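Local coordinates for cysteine desulfurase (PDB 6A6E), which catalyses pyridoxal-phosphate-dependent removal of sulfur from cysteine, passing it on as persulfide, probably for iron-sulfur cluster assembly, at the pyridoxal-5'-phosphate site and the interface of chains A and B. Coordinates in Å, arbitrary orientation; residue numbers count along the deposited sequence, not the author numbering. Chains: chain A/B, Cysteine desulfurase.

Contact 1: the pyridoxal-5'-phosphate site. Residues chain A 103-104, 133, 135, 183, 185, 187, 210, 212-213, 233, 235-236; chain B 286-287. With PLP (pyridoxal-5'-phosphate), chain C.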
loop_
_atom_site.group_PDB
_atom_site.type_symbol
_atom_site.label_atom_id
_atom_site.label_comp_id
_atom_site.label_asym_id
_atom_site.label_seq_id
_atom_site.Cartn_x
_atom_site.Cartn_y
_atom_site.Cartn_z
ATOM N N THR A 103 2.572 -5.042 -7.579
ATOM C CA THR A 103 2.778 -6.361 -8.147
ATOM C C THR A 103 3.184 -7.387 -7.084
ATOM O O THR A 103 2.602 -8.448 -7.011
ATOM C CB THR A 103 3.831 -6.335 -9.198
ATOM O OG1 THR A 103 3.439 -5.439 -10.237
ATOM C CG2 THR A 103 4.076 -7.772 -9.761
ATOM N N THR A 104 4.216 -7.068 -6.301
ATOM C CA THR A 104 4.714 -7.956 -5.299
ATOM C C THR A 104 3.609 -8.449 -4.372
ATOM O O THR A 104 3.470 -9.670 -4.155
ATOM C CB THR A 104 5.863 -7.316 -4.515
ATOM O OG1 THR A 104 6.903 -6.931 -5.413
ATOM C CG2 THR A 104 6.446 -8.277 -3.456
ATOM N N HIS A 133 11.583 -12.195 -12.158
ATOM C CA HIS A 133 11.832 -11.276 -11.080
ATOM C C HIS A 133 11.587 -11.968 -9.724
ATOM O O HIS A 133 10.769 -12.880 -9.603
ATOM C CB HIS A 133 10.946 -10.038 -11.323
ATOM C CG HIS A 133 11.189 -8.885 -10.381
ATOM N ND1 HIS A 133 10.837 -8.924 -9.042
ATOM C CD2 HIS A 133 11.657 -7.640 -10.612
ATOM C CE1 HIS A 133 11.141 -7.771 -8.476
ATOM N NE2 HIS A 133 11.648 -6.977 -9.404
ATOM N N ALA A 135 10.000 -11.118 -7.271
ATOM C CA ALA A 135 8.559 -11.018 -6.883
ATOM C C ALA A 135 7.684 -12.176 -7.340
ATOM O O ALA A 135 6.683 -12.531 -6.680
ATOM C CB ALA A 135 8.000 -9.750 -7.429
ATOM N N THR A 183 6.288 -14.207 -16.315
ATOM C CA THR A 183 6.362 -12.813 -16.642
ATOM C C THR A 183 5.770 -12.550 -18.024
ATOM O O THR A 183 5.838 -13.363 -18.929
ATOM C CB THR A 183 7.815 -12.279 -16.591
ATOM O OG1 THR A 183 7.784 -10.888 -16.836
ATOM C CG2 THR A 183 8.756 -12.955 -17.639
ATOM N N GLN A 185 6.768 -9.899 -19.536
ATOM C CA GLN A 185 7.981 -9.370 -20.178
ATOM C C GLN A 185 9.078 -9.221 -19.141
ATOM O O GLN A 185 8.830 -8.637 -18.063
ATOM C CB GLN A 185 7.710 -7.982 -20.771
ATOM C CG GLN A 185 8.945 -7.290 -21.358
ATOM C CD GLN A 185 8.673 -5.879 -21.821
ATOM O OE1 GLN A 185 7.645 -5.317 -21.503
ATOM N NE2 GLN A 185 9.561 -5.319 -22.600
ATOM N N ASN A 187 12.196 -7.978 -17.105
ATOM C CA ASN A 187 12.811 -6.722 -16.708
ATOM C C ASN A 187 14.333 -6.708 -16.955
ATOM O O ASN A 187 14.949 -5.694 -16.691
ATOM C CB ASN A 187 12.559 -6.424 -15.212
ATOM C CG ASN A 187 13.314 -7.345 -14.289
ATOM O OD1 ASN A 187 13.287 -8.547 -14.470
ATOM N ND2 ASN A 187 13.988 -6.789 -13.266
ATOM N N ASP A 210 2.735 -12.019 -14.515
ATOM C CA ASP A 210 3.376 -10.866 -13.986
ATOM C C ASP A 210 3.555 -9.855 -15.082
ATOM O O ASP A 210 4.483 -9.931 -15.880
ATOM C CB ASP A 210 4.708 -11.262 -13.281
ATOM C CG ASP A 210 5.548 -10.051 -12.793
ATOM O OD1 ASP A 210 5.094 -8.927 -12.966
ATOM O OD2 ASP A 210 6.695 -10.248 -12.281
ATOM N N ALA A 212 4.190 -6.523 -14.731
ATOM C CA ALA A 212 4.730 -5.200 -14.259
ATOM C C ALA A 212 5.421 -4.399 -15.354
ATOM O O ALA A 212 5.330 -3.151 -15.376
ATOM C CB ALA A 212 5.672 -5.361 -13.058
ATOM N N GLN A 213 6.175 -5.079 -16.230
ATOM C CA GLN A 213 6.929 -4.394 -17.301
ATOM C C GLN A 213 6.111 -4.278 -18.587
ATOM O O GLN A 213 6.377 -3.396 -19.386
ATOM C CB GLN A 213 8.204 -5.109 -17.700
ATOM C CG GLN A 213 9.306 -5.118 -16.738
ATOM C CD GLN A 213 9.851 -3.746 -16.434
ATOM O OE1 GLN A 213 9.891 -2.844 -17.300
ATOM N NE2 GLN A 213 10.267 -3.569 -15.175
ATOM N N SER A 233 1.935 -2.878 -11.341
ATOM C CA SER A 233 2.185 -1.823 -10.379
ATOM C C SER A 233 1.960 -0.470 -11.029
ATOM O O SER A 233 2.445 -0.190 -12.165
ATOM C CB SER A 233 3.636 -1.866 -9.878
ATOM O OG SER A 233 3.976 -3.076 -9.199
ATOM N N HIS A 235 3.297 2.439 -10.247
ATOM C CA HIS A 235 4.455 3.380 -10.298
ATOM C C HIS A 235 5.273 3.225 -11.586
ATOM O O HIS A 235 6.024 4.155 -11.919
ATOM C CB HIS A 235 5.402 3.327 -9.079
ATOM C CG HIS A 235 6.139 2.025 -8.937
ATOM N ND1 HIS A 235 7.437 1.851 -9.382
ATOM C CD2 HIS A 235 5.764 0.846 -8.366
ATOM C CE1 HIS A 235 7.806 0.598 -9.141
ATOM N NE2 HIS A 235 6.796 -0.030 -8.537
ATOM N N LYS A 236 5.106 2.072 -12.256
ATOM C CA LYS A 236 5.706 1.800 -13.537
ATOM C C LYS A 236 4.941 2.263 -14.776
ATOM O O LYS A 236 5.493 2.186 -15.884
ATOM C CB LYS A 236 6.111 0.326 -13.694
ATOM C CG LYS A 236 7.262 -0.053 -12.751
ATOM C CD LYS A 236 7.735 -1.483 -12.995
ATOM C CE LYS A 236 8.729 -1.893 -11.937
ATOM N NZ LYS A 236 9.032 -3.352 -12.095
ATOM N N GLY B 286 9.397 -5.754 -2.053
ATOM C CA GLY B 286 9.153 -4.962 -3.238
ATOM C C GLY B 286 8.989 -3.457 -2.978
ATOM O O GLY B 286 9.298 -2.943 -1.872
ATOM N N THR B 287 8.585 -2.745 -4.013
ATOM C CA THR B 287 8.504 -1.279 -3.910
ATOM C C THR B 287 7.375 -0.862 -2.964
ATOM O O THR B 287 6.201 -1.159 -3.166
ATOM C CB THR B 287 8.342 -0.643 -5.311
ATOM O OG1 THR B 287 9.281 -1.244 -6.228
ATOM C CG2 THR B 287 8.533 0.845 -5.227
HETATM N N1 PLP C . 8.082 -8.136 -11.915
HETATM C C2 PLP C . 8.632 -7.458 -12.888
HETATM C C2A PLP C . 8.921 -8.113 -14.197
HETATM C C3 PLP C . 8.984 -6.064 -12.620
HETATM O O3 PLP C . 9.570 -5.377 -13.585
HETATM C C4 PLP C . 8.655 -5.450 -11.334
HETATM C C4A PLP C . 8.885 -4.051 -11.027
HETATM C C5 PLP C . 8.072 -6.317 -10.305
HETATM C C6 PLP C . 7.832 -7.603 -10.685
HETATM C C5A PLP C . 7.769 -5.822 -8.888
HETATM O O4P PLP C . 7.030 -4.622 -8.712
HETATM P P PLP C . 6.838 -3.806 -7.323
HETATM O O1P PLP C . 6.074 -4.648 -6.380
HETATM O O2P PLP C . 8.257 -3.476 -6.964
HETATM O O3P PLP C . 6.028 -2.648 -7.822
HETATM O O HOH W 1 4.997 -3.119 -4.614
#
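A covalent link anchors the cofactor: NZ of A:Lys236, the catalytic lysine of this fold-type I enzyme, is joined at 1.3 Å to C4A of PLP, the former aldehyde carbon, as the internal aldimine of the resting enzyme. The lysine chain is stretched out past CG, and its NZ also lies 2.6 Å from the phenolic O3 of PLP, a pair that fits the hydrogen bond usual in such aldimines.

The pyridine ring is sandwiched. On one face lies the imidazole of A:His133, nearly parallel at 7° with centroids 3.8 Å apart; its CG is anti to the backbone N (chi1 -173°), and the N-H of A:Ala135 meets ND1 in the ring plane, fixing the ring's rotation. The methyl CB of A:Ala212 presses on the opposite face.

Polar groups read the rim. OD2 of A:Asp210 stands 2.6 Å from the pyridine N1, a hydrogen bond if N1 is protonated, as the carboxylate would favour; this should strengthen the ring as an electron sink. The other oxygen, OD1, takes the N-H of A:Ala212 on its anti lone pair. NE2 of A:Gln213 donates a hydrogen bond to O3, nearly in the plane of its own amide.

Each terminal phosphate oxygen accepts hydrogen bonds from more than one protein donor: O1P from N and OG1 of A:Thr104, O2P from N and OG1 of B:Thr287, O3P from OG of A:Ser233 and NE2 of A:His235. The backbone N and OG1 of A:Thr103 both hydrogen-bond to the serine OG, holding it in place.

The phosphate lies by the N-terminus of helix 103-116, while strands 206-210 and 229-233 end at the ring and phosphate, and chain B closes the pocket.

Contact 2: the interface of chains A and B. Residues chain A 36, 38, 41-45, 235, 241, 371; chain B 61-63, 69, 72, 287.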
loop_
_atom_site.group_PDB
_atom_site.type_symbol
_atom_site.label_atom_id
_atom_site.label_comp_id
_atom_site.label_asym_id
_atom_site.label_seq_id
_atom_site.Cartn_x
_atom_site.Cartn_y
_atom_site.Cartn_z
ATOM N N TYR A 36 16.682 10.270 -18.602
ATOM C CA TYR A 36 16.160 9.245 -17.656
ATOM C C TYR A 36 15.908 7.948 -18.370
ATOM O O TYR A 36 14.932 7.819 -19.116
ATOM C CB TYR A 36 14.906 9.728 -16.931
ATOM C CG TYR A 36 14.458 8.794 -15.831
ATOM C CD1 TYR A 36 15.035 8.839 -14.581
ATOM C CD2 TYR A 36 13.513 7.822 -16.061
ATOM C CE1 TYR A 36 14.677 7.950 -13.577
ATOM C CE2 TYR A 36 13.075 6.979 -15.026
ATOM C CZ TYR A 36 13.673 7.029 -13.810
ATOM O OH TYR A 36 13.272 6.202 -12.793
ATOM N N ASP A 38 16.002 4.782 -16.599
ATOM C CA ASP A 38 15.782 3.754 -15.557
ATOM C C ASP A 38 14.271 3.511 -15.363
ATOM O O ASP A 38 13.785 3.242 -14.263
ATOM C CB ASP A 38 16.380 4.212 -14.254
ATOM C CG ASP A 38 16.543 3.066 -13.252
ATOM O OD1 ASP A 38 16.602 1.876 -13.707
ATOM O OD2 ASP A 38 16.657 3.402 -12.046
ATOM N N ALA A 41 12.726 0.422 -13.557
ATOM C CA ALA A 41 12.676 0.462 -12.127
ATOM C C ALA A 41 11.469 1.284 -11.630
ATOM O O ALA A 41 10.827 0.885 -10.648
ATOM C CB ALA A 41 13.974 1.060 -11.573
ATOM N N SER A 42 11.270 2.478 -12.171
ATOM C CA SER A 42 10.076 3.263 -11.950
ATOM C C SER A 42 10.012 4.399 -12.950
ATOM O O SER A 42 11.002 4.677 -13.645
ATOM C CB SER A 42 9.983 3.809 -10.522
ATOM O OG SER A 42 8.614 4.112 -10.191
ATOM N N THR A 43 8.843 5.013 -13.094
ATOM C CA THR A 43 8.693 6.100 -14.080
ATOM C C THR A 43 8.476 7.452 -13.465
ATOM O O THR A 43 8.063 7.602 -12.285
ATOM C CB THR A 43 7.556 5.798 -15.058
ATOM O OG1 THR A 43 6.367 5.523 -14.307
ATOM C CG2 THR A 43 7.875 4.582 -15.952
ATOM N N LEU A 44 8.684 8.460 -14.286
ATOM C CA LEU A 44 8.567 9.860 -13.858
ATOM C C LEU A 44 7.087 10.236 -13.884
ATOM O O LEU A 44 6.282 9.576 -14.565
ATOM C CB LEU A 44 9.346 10.762 -14.818
ATOM C CG LEU A 44 10.834 10.549 -15.001
ATOM C CD1 LEU A 44 11.331 11.563 -16.016
ATOM C CD2 LEU A 44 11.651 10.618 -13.718
ATOM N N LYS A 45 6.729 11.273 -13.133
ATOM C CA LYS A 45 5.327 11.650 -12.928
ATOM C C LYS A 45 4.905 12.876 -13.715
ATOM O O LYS A 45 5.650 13.844 -13.900
ATOM C CB LYS A 45 5.039 11.895 -11.441
ATOM C CG LYS A 45 5.551 10.809 -10.485
ATOM C CD LYS A 45 5.221 9.386 -10.944
ATOM C CE LYS A 45 5.768 8.329 -10.004
ATOM N NZ LYS A 45 5.743 7.023 -10.722
ATOM N N HIS A 235 3.297 2.439 -10.247
ATOM C CA HIS A 235 4.455 3.380 -10.298
ATOM C C HIS A 235 5.273 3.225 -11.586
ATOM O O HIS A 235 6.024 4.155 -11.919
ATOM C CB HIS A 235 5.402 3.327 -9.079
ATOM C CG HIS A 235 6.139 2.025 -8.937
ATOM N ND1 HIS A 235 7.437 1.851 -9.382
ATOM C CD2 HIS A 235 5.764 0.846 -8.366
ATOM C CE1 HIS A 235 7.806 0.598 -9.141
ATOM N NE2 HIS A 235 6.796 -0.030 -8.537
ATOM N N THR A 241 2.930 5.861 -6.249
ATOM C CA THR A 241 3.452 4.720 -5.546
ATOM C C THR A 241 2.381 4.162 -4.632
ATOM O O THR A 241 1.372 4.798 -4.360
ATOM C CB THR A 241 4.751 5.041 -4.733
ATOM O OG1 THR A 241 4.562 6.197 -3.913
ATOM C CG2 THR A 241 5.929 5.372 -5.674
ATOM N N ARG A 371 20.738 1.664 -14.493
ATOM C CA ARG A 371 20.866 0.845 -13.320
ATOM C C ARG A 371 21.826 -0.304 -13.553
ATOM O O ARG A 371 21.793 -0.958 -14.583
ATOM C CB ARG A 371 19.481 0.295 -12.955
ATOM C CG ARG A 371 19.365 -0.473 -11.641
ATOM C CD ARG A 371 17.875 -0.629 -11.248
ATOM N NE ARG A 371 17.350 0.628 -10.772
ATOM C CZ ARG A 371 17.244 1.007 -9.525
ATOM N NH1 ARG A 371 17.467 0.164 -8.526
ATOM N NH2 ARG A 371 16.829 2.215 -9.304
ATOM N N TYR B 61 12.161 11.978 -7.607
ATOM C CA TYR B 61 11.569 10.651 -7.628
ATOM C C TYR B 61 12.344 9.616 -8.446
ATOM O O TYR B 61 12.794 9.935 -9.504
ATOM C CB TYR B 61 10.127 10.742 -8.153
ATOM C CG TYR B 61 9.502 9.381 -8.184
ATOM C CD1 TYR B 61 8.922 8.850 -7.055
ATOM C CD2 TYR B 61 9.523 8.622 -9.315
ATOM C CE1 TYR B 61 8.403 7.595 -7.074
ATOM C CE2 TYR B 61 9.027 7.359 -9.333
ATOM C CZ TYR B 61 8.449 6.854 -8.223
ATOM O OH TYR B 61 7.931 5.607 -8.247
ATOM N N SER B 62 12.529 8.420 -7.872
ATOM C CA SER B 62 13.003 7.234 -8.521
ATOM C C SER B 62 12.834 6.066 -7.569
ATOM O O SER B 62 12.487 6.240 -6.416
ATOM C CB SER B 62 14.496 7.323 -8.960
ATOM O OG SER B 62 14.615 7.942 -10.264
ATOM N N ASN B 63 13.114 4.868 -8.035
ATOM C CA ASN B 63 13.106 3.713 -7.128
ATOM C C ASN B 63 14.407 3.734 -6.256
ATOM O O ASN B 63 15.387 4.400 -6.623
ATOM C CB ASN B 63 12.904 2.394 -7.893
ATOM C CG ASN B 63 12.096 1.379 -7.075
ATOM O OD1 ASN B 63 12.120 1.449 -5.837
ATOM N ND2 ASN B 63 11.323 0.496 -7.744
ATOM N N HIS B 69 22.073 6.268 -9.527
ATOM C CA HIS B 69 22.042 7.550 -10.212
ATOM C C HIS B 69 21.525 8.590 -9.279
ATOM O O HIS B 69 21.127 8.287 -8.124
ATOM C CB HIS B 69 21.285 7.436 -11.551
ATOM C CG HIS B 69 19.886 6.903 -11.445
ATOM N ND1 HIS B 69 18.843 7.679 -11.002
ATOM C CD2 HIS B 69 19.349 5.711 -11.802
ATOM C CE1 HIS B 69 17.726 6.970 -11.061
ATOM N NE2 HIS B 69 18.011 5.757 -11.508
ATOM N N ALA B 72 17.829 8.408 -7.884
ATOM C CA ALA B 72 17.760 7.193 -7.000
ATOM C C ALA B 72 18.313 7.405 -5.589
ATOM O O ALA B 72 17.760 6.922 -4.615
ATOM C CB ALA B 72 18.464 6.026 -7.652
ATOM N N THR B 287 8.585 -2.745 -4.013
ATOM C CA THR B 287 8.504 -1.279 -3.910
ATOM C C THR B 287 7.375 -0.862 -2.964
ATOM O O THR B 287 6.201 -1.159 -3.166
ATOM C CB THR B 287 8.342 -0.643 -5.311
ATOM O OG1 THR B 287 9.281 -1.244 -6.228
ATOM C CG2 THR B 287 8.533 0.845 -5.227
HETATM O O HOH W 2 17.632 2.926 -6.198
HETATM O O HOH W 3 14.556 4.666 -10.766
#
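At the apolar centre, the phenol of B:Tyr61 is inserted between segments of chain A. CE of A:Lys45 lies over one face, 3.7 Å from the ring centroid and displaced from the ring centre, on a chain bent at chi2 (-47°) whose NZ turns back to the carbonyl O of A:Thr43. Methyl CG2 of A:Thr241 meets the ring tip to tip, 3.6 Å from CE1 of B:Tyr61. With CG anti to the backbone N (chi1 180°), the tyrosine carries its hydroxyl across to A:Ser42 of chain A.

There OH of B:Tyr61 and OG of A:Ser42 share a short hydrogen bond of 2.5 Å, the serine oxygen lying at the edge of the phenol in its plane. The same OG reaches ND1 of A:His235 at 2.7 Å, so the tyrosine of one subunit is tied through a serine to the imidazole of the other.

Next to this, the amide of B:Asn63 crosses the A:His235 ring at about a right angle. Its ND2 donates to the carbonyl O of A:Ala41, from above the carbonyl plane, and at 3.1 Å to OG1 of B:Thr287, orienting that hydroxyl.

At the polar rim, A:Arg371 holds A:Asp38 in a salt bridge, with NE and NH2 both on the syn side of OD2. NE2 of B:His69 donates to this oxygen at 2.8 Å, from above the carboxylate plane, the imidazole and the carboxylate standing 87° apart. A water bridges OD2, OH of A:Tyr36 and the backbone N of B:Asn63. An alanine here in place of A:Asp38 would take away the carboxylate that receives B:His69 and A:Arg371, which would probably leave both side chains less firmly placed and loosen this edge of the dimer.

The patch, repeated by two-fold symmetry, joins the subunits of a dimer typical of the family and is likely to brace A:His235 and B:Thr287, which bind the cofactor phosphate.

About 13 Å separates the C-alpha centres of contact 1 and contact 2, and both include A:His235 and B:Thr287. These two residues face the cofactor phosphate on one side and the subunit boundary on the other, so the packing of the dimer is likely to bear on cofactor binding. A:His235, in the 3-10 helix 234-236, also adjoins the lysine that carries the cofactor. The pocket is therefore a composite one: a separated subunit would lack part of its phosphate site. By symmetry each chain contributes to its partner's pocket, which makes dimerisation likely to be needed for a complete active site.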